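Local coordinates for protein transcription anti-terminator antagonist UpxZ (Bacteroides uniformis ATCC 8492, PDB 4EPZ) that probably antagonises transcription anti-termination in the regulation of capsular polysaccharide synthesis, at residues 3-8 with 56-61; 68-73 with 81-86; 129-134 with 138-143. One frame throughout, in Å; residues are numbered along the deposited sequence.

Contact 1: 3-8 with 56-61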
ATOM      1  N   ASN A   3     -19.626  10.100   0.667  1.00 50.08           N
ATOM      2  CA  ASN A   3     -18.795   9.940   1.861  1.00 48.06           C
ATOM      3  C   ASN A   3     -18.864   8.495   2.399  1.00 45.90           C
ATOM      4  O   ASN A   3     -18.666   8.258   3.594  1.00 45.13           O
ATOM      5  CB  ASN A   3     -19.217  10.959   2.939  1.00 52.45           C
ATOM      6  CG  ASN A   3     -18.131  11.350   3.917  1.00 86.19           C
ATOM      7  OD1 ASN A   3     -16.934  11.392   3.588  1.00 79.93           O
ATOM      8  ND2 ASN A   3     -18.535  11.696   5.138  1.00 81.49           N
ATOM      9  N   SER A   4     -19.092   7.516   1.500  1.00 37.22           N
ATOM     10  CA  SER A   4     -19.140   6.101   1.845  1.00 33.78           C
ATOM     11  C   SER A   4     -17.761   5.589   2.247  1.00 32.41           C
ATOM     12  O   SER A   4     -16.756   6.229   1.941  1.00 31.45           O
ATOM     13  CB  SER A   4     -19.633   5.286   0.646  1.00 35.94           C
ATOM     14  OG  SER A   4     -18.665   5.273  -0.397  1.00 37.73           O
ATOM     15  N   LEU A   5     -17.715   4.410   2.865  1.00 27.62           N
ATOM     16  CA  LEU A   5     -16.497   3.714   3.239  1.00 28.29           C
ATOM     17  C   LEU A   5     -15.558   3.574   2.036  1.00 29.10           C
ATOM     18  O   LEU A   5     -14.383   3.940   2.122  1.00 27.58           O
ATOM     19  CB  LEU A   5     -16.910   2.338   3.734  1.00 29.32           C
ATOM     20  CG  LEU A   5     -16.186   1.731   4.867  1.00 36.65           C
ATOM     21  CD1 LEU A   5     -16.635   2.352   6.154  1.00 39.03           C
ATOM     22  CD2 LEU A   5     -16.495   0.274   4.924  1.00 39.10           C
ATOM     23  N   LEU A   6     -16.100   3.117   0.883  1.00 23.58           N
ATOM     24  CA  LEU A   6     -15.301   2.974  -0.322  1.00 21.34           C
ATOM     25  C   LEU A   6     -14.788   4.321  -0.827  1.00 23.48           C
ATOM     26  O   LEU A   6     -13.614   4.391  -1.213  1.00 23.33           O
ATOM     27  CB  LEU A   6     -16.104   2.274  -1.435  1.00 20.99           C
ATOM     28  CG  LEU A   6     -15.327   1.985  -2.735  1.00 23.74           C
ATOM     29  CD1 LEU A   6     -14.202   0.945  -2.529  1.00 24.05           C
ATOM     30  CD2 LEU A   6     -16.282   1.509  -3.819  1.00 27.14           C
ATOM     31  N   SER A   7     -15.657   5.379  -0.852  1.00 22.89           N
ATOM     32  CA  SER A   7     -15.245   6.711  -1.297  1.00 24.04           C
ATOM     33  C   SER A   7     -14.084   7.200  -0.444  1.00 26.12           C
ATOM     34  O   SER A   7     -13.107   7.700  -0.986  1.00 25.51           O
ATOM     35  CB  SER A   7     -16.397   7.707  -1.223  1.00 27.83           C
ATOM     36  OG  SER A   7     -17.260   7.478  -2.323  1.00 35.23           O
ATOM     37  N   ARG A   8     -14.204   7.032   0.882  1.00 23.59           N
ATOM     38  CA  ARG A   8     -13.183   7.414   1.856  0.65 23.54           C
ATOM     39  C   ARG A   8     -11.875   6.647   1.577  1.00 24.77           C
ATOM     40  O   ARG A   8     -10.793   7.220   1.599  1.00 24.99           O
ATOM     41  CB  ARG A   8     -13.696   7.131   3.283  0.65 23.49           C
ATOM     42  CG  ARG A   8     -14.776   8.103   3.780  0.65 29.02           C
ATOM     43  CD  ARG A   8     -15.429   7.619   5.078  0.65 29.26           C
ATOM     44  NE  ARG A   8     -14.476   7.613   6.197  0.65 36.06           N
ATOM     45  CZ  ARG A   8     -14.644   6.956   7.342  0.65 44.91           C
ATOM     46  NH1 ARG A   8     -15.744   6.245   7.553  0.65 29.99           N
ATOM     47  NH2 ARG A   8     -13.703   6.986   8.274  0.65 38.56           N
ATOM     48  N   ILE A  56     -15.277  -8.704   0.098  1.00 21.57           N
ATOM     49  CA  ILE A  56     -13.825  -8.814  -0.149  0.60 19.51           C
ATOM     50  C   ILE A  56     -13.252  -7.684  -0.981  1.00 20.54           C
ATOM     51  O   ILE A  56     -12.144  -7.249  -0.662  1.00 19.09           O
ATOM     52  CB  ILE A  56     -13.328 -10.172  -0.684  0.60 22.51           C
ATOM     53  CG1 ILE A  56     -13.940 -10.507  -2.070  0.60 22.25           C
ATOM     54  CG2 ILE A  56     -13.542 -11.261   0.383  0.60 21.90           C
ATOM     55  CD1 ILE A  56     -13.348 -11.686  -2.761  0.60 26.50           C
ATOM     56  N   GLU A  57     -13.967  -7.174  -1.983  1.00 18.22           N
ATOM     57  CA  GLU A  57     -13.425  -6.049  -2.781  1.00 17.85           C
ATOM     58  C   GLU A  57     -13.362  -4.772  -1.923  1.00 20.55           C
ATOM     59  O   GLU A  57     -12.380  -4.032  -1.992  1.00 20.76           O
ATOM     60  CB  GLU A  57     -14.285  -5.844  -4.053  1.00 19.78           C
ATOM     61  CG  GLU A  57     -13.730  -4.756  -4.958  1.00 22.32           C
ATOM     62  CD  GLU A  57     -14.471  -4.468  -6.260  1.00 20.63           C
ATOM     63  OE1 GLU A  57     -15.266  -5.320  -6.703  1.00 23.26           O
ATOM     64  OE2 GLU A  57     -14.267  -3.365  -6.814  1.00 22.62           O
ATOM     65  N   GLU A  58     -14.398  -4.515  -1.117  1.00 19.61           N
ATOM     66  CA  GLU A  58     -14.394  -3.330  -0.259  1.00 19.66           C
ATOM     67  C   GLU A  58     -13.271  -3.474   0.794  1.00 22.10           C
ATOM     68  O   GLU A  58     -12.478  -2.550   0.969  1.00 20.92           O
ATOM     69  CB  GLU A  58     -15.753  -3.151   0.382  1.00 22.07           C
ATOM     70  CG  GLU A  58     -15.802  -1.875   1.188  1.00 25.68           C
ATOM     71  CD  GLU A  58     -17.168  -1.665   1.784  1.00 44.68           C
ATOM     72  OE1 GLU A  58     -17.507  -2.396   2.739  1.00 30.81           O
ATOM     73  OE2 GLU A  58     -17.947  -0.874   1.207  1.00 30.69           O
ATOM     74  N   GLU A  59     -13.178  -4.656   1.431  1.00 19.84           N
ATOM     75  CA  GLU A  59     -12.121  -4.961   2.392  1.00 19.85           C
ATOM     76  C   GLU A  59     -10.713  -4.776   1.751  1.00 20.67           C
ATOM     77  O   GLU A  59      -9.866  -4.147   2.376  1.00 20.23           O
ATOM     78  CB  GLU A  59     -12.319  -6.377   2.976  1.00 21.82           C
ATOM     79  CG  GLU A  59     -11.295  -6.810   4.040  1.00 23.55           C
ATOM     80  CD  GLU A  59     -11.236  -6.094   5.386  1.00 32.66           C
ATOM     81  OE1 GLU A  59     -11.917  -5.056   5.570  1.00 27.68           O
ATOM     82  OE2 GLU A  59     -10.539  -6.619   6.287  1.00 25.82           O
ATOM     83  N   GLY A  60     -10.491  -5.250   0.517  1.00 17.56           N
ATOM     84  CA  GLY A  60      -9.224  -5.030  -0.177  1.00 17.33           C
ATOM     85  C   GLY A  60      -8.898  -3.548  -0.315  1.00 19.26           C
ATOM     86  O   GLY A  60      -7.766  -3.122  -0.071  1.00 17.42           O
ATOM     87  N   ASN A  61      -9.882  -2.739  -0.744  1.00 16.28           N
ATOM     88  CA  ASN A  61      -9.658  -1.301  -0.943  1.00 15.35           C
ATOM     89  C   ASN A  61      -9.389  -0.605   0.390  1.00 18.47           C
ATOM     90  O   ASN A  61      -8.541   0.291   0.442  1.00 18.58           O
ATOM     91  CB  ASN A  61     -10.865  -0.675  -1.634  1.00 16.69           C
ATOM     92  CG  ASN A  61     -10.756  -0.890  -3.114  1.00 22.36           C
ATOM     93  OD1 ASN A  61      -9.900  -0.288  -3.765  1.00 20.93           O
ATOM     94  ND2 ASN A  61     -11.565  -1.786  -3.668  1.00 19.54           N
TER
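Leu5 and Glu58 make the first of two van der Waals contacts here: methyl CD2 of Leu5 lies 3.6 Å from OE1 of Glu58, the two side chains crossing at about a right angle. Glu58 gets its carboxylate there by stretching out fully, with CG trans to the backbone N (chi1 -176°) and the chain straight beyond it. The second contact is between Leu6 and Asn61, where Leu6 CD1 rests 3.8 Å from CB of Asn61. Both belong to the packing of two helices in an all-helical chain: the N-terminal turn of helix 5-20 sets its leucines against the first turns of helix 56-72, and the backbones come nearest at Leu6 and Glu58, whose CA atoms are 6.4 Å apart. Within the segments the polar bonds stay on their own side, though Gln13 NE2 of helix 5-20 bonds to Asn61 O. On the first helix Ser4 is the N-cap, its OG accepting from Ser7 N at 3.0 Å in a nearly straight bond (164°). On the second, Asn61 ND2 donates to Glu57 O at 2.9 Å from above the carbonyl plane, while Asn61 N reaches the same oxygen from the opposite face; the ND2 bond turns the amide back along its own helix, with CB and CG against Leu6 CD1. Ser53 OG bonds to Glu58 OE1 and helps to fix the carboxylate.

Contact 2: 68-73 with 81-86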
HETATM    1  N   MSE A  68      -1.214   1.990   2.620  1.00 18.31           N
HETATM    2  CA  MSE A  68      -0.641   3.129   1.896  1.00 16.72           C
HETATM    3  C   MSE A  68      -0.590   4.392   2.786  1.00 21.46           C
HETATM    4  O   MSE A  68       0.452   5.058   2.839  1.00 21.87           O
HETATM    5  CB  MSE A  68      -1.432   3.410   0.616  1.00 18.08           C
HETATM    6  CG  MSE A  68      -1.243   2.315  -0.405  1.00 21.00           C
HETATM    7 SE   MSE A  68      -2.105   2.775  -2.069  0.75 23.74          SE
HETATM    8  CE  MSE A  68      -1.016   4.309  -2.576  1.00 21.47           C
ATOM      9  N   GLY A  69      -1.691   4.661   3.505  1.00 18.70           N
ATOM     10  CA  GLY A  69      -1.840   5.820   4.382  1.00 20.08           C
ATOM     11  C   GLY A  69      -0.797   5.839   5.478  1.00 21.75           C
ATOM     12  O   GLY A  69      -0.053   6.815   5.621  1.00 20.88           O
ATOM     13  N   TYR A  70      -0.707   4.729   6.238  1.00 18.90           N
ATOM     14  CA  TYR A  70       0.271   4.646   7.330  1.00 18.43           C
ATOM     15  C   TYR A  70       1.726   4.612   6.800  1.00 24.12           C
ATOM     16  O   TYR A  70       2.632   5.084   7.493  1.00 24.06           O
ATOM     17  CB  TYR A  70      -0.018   3.460   8.252  1.00 18.69           C
ATOM     18  CG  TYR A  70      -1.218   3.662   9.162  1.00 20.73           C
ATOM     19  CD1 TYR A  70      -1.299   4.762  10.012  1.00 22.05           C
ATOM     20  CD2 TYR A  70      -2.255   2.735   9.196  1.00 20.54           C
ATOM     21  CE1 TYR A  70      -2.413   4.965  10.840  1.00 22.01           C
ATOM     22  CE2 TYR A  70      -3.365   2.918  10.030  1.00 21.71           C
ATOM     23  CZ  TYR A  70      -3.435   4.029  10.851  1.00 24.96           C
ATOM     24  OH  TYR A  70      -4.521   4.203  11.668  1.00 26.96           O
ATOM     25  N   ASN A  71       1.957   4.140   5.563  1.00 21.51           N
ATOM     26  CA  ASN A  71       3.311   4.209   5.021  1.00 21.79           C
ATOM     27  C   ASN A  71       3.623   5.598   4.510  1.00 24.13           C
ATOM     28  O   ASN A  71       4.777   6.002   4.575  1.00 26.68           O
ATOM     29  CB  ASN A  71       3.542   3.204   3.898  1.00 21.51           C
ATOM     30  CG  ASN A  71       4.000   1.887   4.462  1.00 30.26           C
ATOM     31  OD1 ASN A  71       5.140   1.752   4.957  1.00 29.85           O
ATOM     32  ND2 ASN A  71       3.070   0.955   4.584  1.00 21.36           N
ATOM     33  N   ALA A  72       2.618   6.317   3.983  1.00 21.04           N
ATOM     34  CA  ALA A  72       2.816   7.656   3.405  1.00 20.66           C
ATOM     35  C   ALA A  72       3.113   8.727   4.472  1.00 24.86           C
ATOM     36  O   ALA A  72       3.982   9.578   4.265  1.00 26.55           O
ATOM     37  CB  ALA A  72       1.591   8.078   2.610  1.00 20.94           C
ATOM     38  N   THR A  73       2.349   8.730   5.563  1.00 21.12           N
ATOM     39  CA  THR A  73       2.483   9.792   6.576  1.00 22.51           C
ATOM     40  C   THR A  73       3.778   9.655   7.381  1.00 25.57           C
ATOM     41  O   THR A  73       4.138   8.544   7.783  1.00 23.30           O
ATOM     42  CB  THR A  73       1.241   9.874   7.498  1.00 26.97           C
ATOM     43  OG1 THR A  73       1.403  11.026   8.350  1.00 26.27           O
ATOM     44  CG2 THR A  73       1.023   8.599   8.355  1.00 20.53           C
ATOM     45  N   GLU A  81       3.198   0.732  13.841  1.00 21.66           N
ATOM     46  CA  GLU A  81       3.708  -0.598  13.450  1.00 20.76           C
ATOM     47  C   GLU A  81       2.721  -1.699  13.862  1.00 22.88           C
ATOM     48  O   GLU A  81       2.435  -2.604  13.068  1.00 21.25           O
ATOM     49  CB  GLU A  81       5.097  -0.865  14.035  1.00 22.62           C
ATOM     50  CG  GLU A  81       6.167   0.035  13.422  1.00 33.68           C
ATOM     51  CD  GLU A  81       6.287   0.013  11.908  1.00 49.25           C
ATOM     52  OE1 GLU A  81       6.302  -1.096  11.325  1.00 31.02           O
ATOM     53  OE2 GLU A  81       6.313   1.110  11.302  1.00 45.48           O
ATOM     54  N   ARG A  82       2.178  -1.609  15.090  1.00 21.11           N
ATOM     55  CA  ARG A  82       1.178  -2.588  15.535  1.00 20.42           C
ATOM     56  C   ARG A  82      -0.052  -2.535  14.583  1.00 20.92           C
ATOM     57  O   ARG A  82      -0.550  -3.581  14.156  1.00 19.29           O
ATOM     58  CB  ARG A  82       0.743  -2.284  16.970  1.00 19.76           C
ATOM     59  CG  ARG A  82      -0.257  -3.327  17.523  1.00 22.78           C
ATOM     60  CD  ARG A  82      -0.903  -2.893  18.836  1.00 28.29           C
ATOM     61  NE  ARG A  82      -1.755  -1.714  18.659  1.00 26.32           N
ATOM     62  CZ  ARG A  82      -2.980  -1.720  18.140  1.00 41.68           C
ATOM     63  NH1 ARG A  82      -3.557  -2.866  17.790  1.00 27.84           N
ATOM     64  NH2 ARG A  82      -3.649  -0.583  17.990  1.00 26.45           N
ATOM     65  N   LYS A  83      -0.561  -1.316  14.271  1.00 18.37           N
ATOM     66  CA  LYS A  83      -1.719  -1.168  13.368  1.00 17.69           C
ATOM     67  C   LYS A  83      -1.423  -1.748  11.960  1.00 19.45           C
ATOM     68  O   LYS A  83      -2.308  -2.367  11.359  1.00 17.89           O
ATOM     69  CB  LYS A  83      -2.165   0.300  13.248  1.00 20.31           C
ATOM     70  CG  LYS A  83      -2.738   0.899  14.536  1.00 22.69           C
ATOM     71  CD  LYS A  83      -3.177   2.345  14.218  1.00 25.40           C
ATOM     72  CE  LYS A  83      -3.651   3.107  15.425  1.00 43.44           C
ATOM     73  NZ  LYS A  83      -3.456   4.565  15.222  1.00 51.06           N
ATOM     74  N   LYS A  84      -0.185  -1.589  11.445  1.00 16.03           N
ATOM     75  CA  LYS A  84       0.142  -2.145  10.132  1.00 17.89           C
ATOM     76  C   LYS A  84       0.038  -3.669  10.150  1.00 19.13           C
ATOM     77  O   LYS A  84      -0.466  -4.250   9.196  1.00 19.15           O
ATOM     78  CB  LYS A  84       1.519  -1.697   9.650  1.00 18.93           C
ATOM     79  CG  LYS A  84       1.473  -0.237   9.233  1.00 20.95           C
ATOM     80  CD  LYS A  84       2.601   0.131   8.301  1.00 34.54           C
ATOM     81  CE  LYS A  84       3.931   0.194   8.991  1.00 34.21           C
ATOM     82  NZ  LYS A  84       5.011   0.605   8.039  1.00 39.37           N
ATOM     83  N   GLN A  85       0.409  -4.311  11.264  1.00 17.49           N
ATOM     84  CA  GLN A  85       0.305  -5.770  11.353  1.00 16.56           C
ATOM     85  C   GLN A  85      -1.143  -6.196  11.399  1.00 20.07           C
ATOM     86  O   GLN A  85      -1.490  -7.201  10.785  1.00 17.32           O
ATOM     87  CB  GLN A  85       1.085  -6.321  12.540  1.00 18.40           C
ATOM     88  CG  GLN A  85       2.597  -6.059  12.317  1.00 26.56           C
ATOM     89  CD  GLN A  85       3.361  -7.096  13.051  1.00 43.32           C
ATOM     90  OE1 GLN A  85       3.174  -7.277  14.249  1.00 35.97           O
ATOM     91  NE2 GLN A  85       4.143  -7.870  12.339  1.00 33.49           N
ATOM     92  N   VAL A  86      -2.024  -5.419  12.090  1.00 16.34           N
ATOM     93  CA  VAL A  86      -3.469  -5.728  12.042  1.00 16.55           C
ATOM     94  C   VAL A  86      -3.958  -5.718  10.566  1.00 18.09           C
ATOM     95  O   VAL A  86      -4.707  -6.600  10.142  1.00 16.24           O
ATOM     96  CB  VAL A  86      -4.273  -4.727  12.928  1.00 19.60           C
ATOM     97  CG1 VAL A  86      -5.793  -4.936  12.770  1.00 18.25           C
ATOM     98  CG2 VAL A  86      -3.835  -4.831  14.401  1.00 19.75           C
TER
HETATM   99  O   HOH W   1       5.528   3.405   8.202  1.00 52.23           O
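Tyr70 and Lys83 are brought together by matching first torsions, each with CG trans to its carbonyl carbon, which set the phenol and an extended lysine chain against each other. Lys84 starts alike but bends at chi3 (-72°), which places its ammonium group beside Asn71 OD1. The frame is a nearly antiparallel helical hairpin: the C-terminal end of helix 56-72 and the start of helix 80-92 lie with segment axes 10.5 Å apart at closest approach and their directions 157° apart. Along one flank the lysine methylenes cross the tyrosine at about a right angle, CD of Lys83 coming 3.4 Å from OH of Tyr70 and approaching the ring obliquely. Asp46 on helix 32-49 ties this pair together, since its OD1 is hydrogen-bonded to the phenol and salt-bridged to Lys83 NZ. Nearer the middle the packing is aliphatic, with CB of Tyr70 4.1 Å from CG of Lys84. The other flank is polar and gathers several partners round one ammonium group. Lys84 NZ forms salt bridges with Glu81 OE2 and Glu114 OE2. Asn71 ND2 bonds to Leu67 O of its own helix and to Glu114 OE2, so the carboxylate of Glu114 joins both helices of the hairpin. Across the hairpin, Lys84 NZ gives Asn71 OD1 a weak hydrogen bond of 3.3 Å, and a water accepting from that NZ at 2.9 Å donates weakly to Tyr70 O.

Contact 3: 129-134 with 138-143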
ATOM      1  N   GLU A 129       3.373 -11.048 -15.303  1.00 25.06           N
ATOM      2  CA  GLU A 129       3.518 -11.898 -16.500  0.50 27.29           C
ATOM      3  C   GLU A 129       2.216 -11.976 -17.306  1.00 31.72           C
ATOM      4  O   GLU A 129       2.247 -12.311 -18.479  1.00 33.64           O
ATOM      5  CB  GLU A 129       3.943 -13.322 -16.104  0.50 29.47           C
ATOM      6  CG  GLU A 129       5.394 -13.502 -15.689  0.50 42.88           C
ATOM      7  CD  GLU A 129       5.664 -14.819 -14.981  0.50 68.75           C
ATOM      8  OE1 GLU A 129       5.132 -15.864 -15.423  0.50 63.31           O
ATOM      9  OE2 GLU A 129       6.400 -14.802 -13.970  0.50 66.96           O
ATOM     10  N   THR A 130       1.061 -11.684 -16.677  1.00 26.84           N
ATOM     11  CA  THR A 130      -0.227 -11.755 -17.392  1.00 26.32           C
ATOM     12  C   THR A 130      -0.482 -10.467 -18.215  1.00 28.07           C
ATOM     13  O   THR A 130      -1.379 -10.454 -19.058  1.00 28.26           O
ATOM     14  CB  THR A 130      -1.399 -12.016 -16.460  1.00 31.93           C
ATOM     15  OG1 THR A 130      -1.697 -10.851 -15.675  1.00 31.21           O
ATOM     16  CG2 THR A 130      -1.228 -13.284 -15.631  1.00 32.09           C
ATOM     17  N   TRP A 131       0.298  -9.392 -17.969  1.00 22.73           N
ATOM     18  CA  TRP A 131       0.124  -8.110 -18.665  1.00 22.98           C
ATOM     19  C   TRP A 131       0.852  -8.082 -20.020  1.00 28.57           C
ATOM     20  O   TRP A 131       1.584  -9.003 -20.384  1.00 28.27           O
ATOM     21  CB  TRP A 131       0.603  -6.955 -17.782  1.00 22.99           C
ATOM     22  CG  TRP A 131      -0.064  -6.864 -16.443  1.00 23.42           C
ATOM     23  CD1 TRP A 131      -1.268  -7.405 -16.072  1.00 26.21           C
ATOM     24  CD2 TRP A 131       0.442  -6.182 -15.294  1.00 23.02           C
ATOM     25  NE1 TRP A 131      -1.548  -7.080 -14.766  1.00 25.56           N
ATOM     26  CE2 TRP A 131      -0.507  -6.340 -14.260  1.00 26.65           C
ATOM     27  CE3 TRP A 131       1.608  -5.448 -15.037  1.00 23.73           C
ATOM     28  CZ2 TRP A 131      -0.333  -5.754 -12.993  1.00 25.47           C
ATOM     29  CZ3 TRP A 131       1.761  -4.848 -13.802  1.00 24.63           C
ATOM     30  CH2 TRP A 131       0.813  -5.021 -12.791  1.00 24.58           C
ATOM     31  N   ASN A 132       0.665  -6.976 -20.745  1.00 25.32           N
ATOM     32  CA  ASN A 132       1.219  -6.803 -22.069  1.00 25.96           C
ATOM     33  C   ASN A 132       2.430  -5.883 -21.993  1.00 28.47           C
ATOM     34  O   ASN A 132       2.278  -4.678 -21.792  1.00 28.25           O
ATOM     35  CB  ASN A 132       0.128  -6.244 -22.981  1.00 26.47           C
ATOM     36  CG  ASN A 132       0.525  -6.159 -24.429  1.00 50.26           C
ATOM     37  OD1 ASN A 132       1.670  -6.459 -24.806  1.00 43.88           O
ATOM     38  ND2 ASN A 132      -0.421  -5.744 -25.266  1.00 40.68           N
ATOM     39  N   ILE A 133       3.631  -6.467 -22.101  1.00 24.30           N
ATOM     40  CA  ILE A 133       4.899  -5.715 -22.106  1.00 26.25           C
ATOM     41  C   ILE A 133       4.864  -4.560 -23.155  1.00 32.50           C
ATOM     42  O   ILE A 133       5.450  -3.503 -22.897  1.00 32.47           O
ATOM     43  CB  ILE A 133       6.125  -6.641 -22.356  1.00 30.02           C
ATOM     44  CG1 ILE A 133       7.471  -5.907 -22.017  1.00 30.03           C
ATOM     45  CG2 ILE A 133       6.120  -7.266 -23.789  1.00 33.53           C
ATOM     46  CD1 ILE A 133       8.762  -6.773 -22.106  1.00 37.40           C
ATOM     47  N   SER A 134       4.166  -4.767 -24.304  1.00 31.90           N
ATOM     48  CA  SER A 134       4.083  -3.778 -25.380  0.50 32.98           C
ATOM     49  C   SER A 134       3.066  -2.660 -25.094  1.00 36.34           C
ATOM     50  O   SER A 134       3.039  -1.666 -25.820  1.00 37.36           O
ATOM     51  CB  SER A 134       3.772  -4.459 -26.707  0.50 37.22           C
ATOM     52  OG  SER A 134       4.919  -5.167 -27.146  0.50 43.61           O
ATOM     53  N   ASP A 138      -0.081   3.137 -17.205  1.00 25.95           N
ATOM     54  CA  ASP A 138       0.747   3.984 -16.324  1.00 25.63           C
ATOM     55  C   ASP A 138       0.825   3.384 -14.882  1.00 27.03           C
ATOM     56  O   ASP A 138       1.906   3.363 -14.283  1.00 25.47           O
ATOM     57  CB  ASP A 138       0.155   5.411 -16.266  1.00 27.79           C
ATOM     58  CG  ASP A 138       0.323   6.222 -17.547  1.00 35.14           C
ATOM     59  OD1 ASP A 138       0.896   5.678 -18.532  1.00 34.36           O
ATOM     60  OD2 ASP A 138      -0.076   7.417 -17.553  1.00 40.04           O
ATOM     61  N   GLU A 139      -0.306   2.857 -14.353  1.00 22.29           N
ATOM     62  CA  GLU A 139      -0.355   2.269 -13.002  1.00 21.43           C
ATOM     63  C   GLU A 139       0.434   0.959 -12.923  1.00 23.08           C
ATOM     64  O   GLU A 139       1.039   0.675 -11.890  1.00 20.77           O
ATOM     65  CB  GLU A 139      -1.815   2.017 -12.546  1.00 22.39           C
ATOM     66  CG  GLU A 139      -2.631   3.285 -12.301  1.00 27.40           C
ATOM     67  CD  GLU A 139      -2.931   4.163 -13.505  1.00 37.32           C
ATOM     68  OE1 GLU A 139      -2.958   3.634 -14.644  1.00 27.07           O
ATOM     69  OE2 GLU A 139      -3.094   5.393 -13.310  1.00 28.33           O
ATOM     70  N   GLN A 140       0.373   0.139 -13.983  1.00 20.67           N
ATOM     71  CA  GLN A 140       1.139  -1.109 -14.054  1.00 19.01           C
ATOM     72  C   GLN A 140       2.626  -0.774 -14.051  1.00 22.09           C
ATOM     73  O   GLN A 140       3.381  -1.369 -13.289  1.00 19.50           O
ATOM     74  CB  GLN A 140       0.767  -1.888 -15.325  1.00 18.71           C
ATOM     75  CG  GLN A 140      -0.613  -2.497 -15.178  1.00 19.02           C
ATOM     76  CD  GLN A 140      -1.113  -3.152 -16.442  1.00 21.54           C
ATOM     77  OE1 GLN A 140      -0.553  -3.020 -17.542  1.00 21.74           O
ATOM     78  NE2 GLN A 140      -2.274  -3.788 -16.307  1.00 21.31           N
ATOM     79  N   LYS A 141       3.037   0.239 -14.847  1.00 20.88           N
ATOM     80  CA  LYS A 141       4.460   0.629 -14.856  1.00 21.41           C
ATOM     81  C   LYS A 141       4.904   1.089 -13.464  1.00 23.78           C
ATOM     82  O   LYS A 141       5.976   0.699 -13.016  1.00 24.25           O
ATOM     83  CB  LYS A 141       4.724   1.731 -15.887  1.00 23.49           C
ATOM     84  CG  LYS A 141       4.651   1.246 -17.318  1.00 26.08           C
ATOM     85  CD  LYS A 141       4.713   2.460 -18.251  1.00 33.20           C
ATOM     86  CE  LYS A 141       4.601   2.035 -19.687  1.00 40.91           C
ATOM     87  NZ  LYS A 141       4.614   3.212 -20.594  1.00 53.12           N
ATOM     88  N   GLU A 142       4.088   1.901 -12.778  1.00 20.91           N
ATOM     89  CA  GLU A 142       4.412   2.421 -11.454  1.00 21.32           C
ATOM     90  C   GLU A 142       4.541   1.312 -10.410  1.00 22.22           C
ATOM     91  O   GLU A 142       5.487   1.347  -9.631  1.00 23.22           O
ATOM     92  CB  GLU A 142       3.351   3.402 -10.961  1.00 23.34           C
ATOM     93  CG  GLU A 142       3.387   4.776 -11.614  1.00 35.79           C
ATOM     94  CD  GLU A 142       2.554   5.807 -10.868  1.00 63.87           C
ATOM     95  OE1 GLU A 142       2.252   5.576  -9.671  1.00 56.00           O
ATOM     96  OE2 GLU A 142       2.217   6.851 -11.473  1.00 53.25           O
ATOM     97  N   ILE A 143       3.585   0.352 -10.393  1.00 17.18           N
ATOM     98  CA  ILE A 143       3.596  -0.687  -9.348  1.00 15.90           C
ATOM     99  C   ILE A 143       4.782  -1.641  -9.614  1.00 19.92           C
ATOM    100  O   ILE A 143       5.394  -2.108  -8.653  1.00 19.79           O
ATOM    101  CB  ILE A 143       2.245  -1.419  -9.194  1.00 17.57           C
ATOM    102  CG1 ILE A 143       2.174  -2.197  -7.837  1.00 16.82           C
ATOM    103  CG2 ILE A 143       1.930  -2.318 -10.410  1.00 19.17           C
ATOM    104  CD1 ILE A 143       2.284  -1.190  -6.577  1.00 17.51           C
TER
HETATM  105  O   HOH W   2      -0.765  -4.341 -19.891  1.00 28.85           O
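Gln140 lays its side chain over one face of the Trp131 indole, the carboxamide carbon CD sitting 3.6 Å above the ring plane and over its centre. The amide and indole planes are only 7° apart, so the two flat groups stack. Farther back along the same chain, CG stands over the six-membered ring, 3.5 Å from its centroid and 8° off the ring normal, a CH-pi contact, and CB closes on CZ3 of Trp131 at the same distance. The glutamine can cover the indole from end to end because it is extended beyond CG (chi2 174°), running from the benzene portion to the pyrrole portion, where its NE2 lies over NE1 and CE2. Ile143, one turn later, comes in differently: its CG2 methyl meets the ring edge near the indole plane, 3.8 Å from CH2. These contacts fold the connection between helix 118-129 and helix 138-152 back onto the second helix. Met105 of helix 102-115 and Leu136 of the connecting loop also touch the indole, joining it to a wider apolar cluster. Just past the tryptophan, Asn132 OD1 accepts from Ser134 N at 3.1 Å, forming an Asx turn that shapes the loop. Replacing Trp131 with an alanine would probably leave the glutamine amide without its stacking surface, freer to turn, and open a gap beside the Ile143 methyl. A water links the glutamine oxygen to the loop backbone, donating to Gln140 OE1 at 2.7 Å and accepting from Asn132 N. The amide therefore plays two parts at once: its flat face lies against an aromatic surface, while its oxygen is hydrated and tied through that water to the loop.

In the fold
Contacts 1 and 2 share helix 56-72: its first turns meet helix 5-20, and its last turns meet helix 80-92. Their centres are 17 Å apart and their nearest atoms about 7 Å, so they are separate packing sites joined through one helix. The centre of contact 3 is the most remote, 24 Å from that of contact 1 and 26 Å from that of contact 2, across the chain's centre from the latter, yet its nearest atoms come within about 7 Å of contact 2 and about 12 Å of contact 1. Calcium ions lie near two contacts, about 4 Å from the side chain of Lys84 in contact 2 and about 5 Å from that of Leu5 in contact 1.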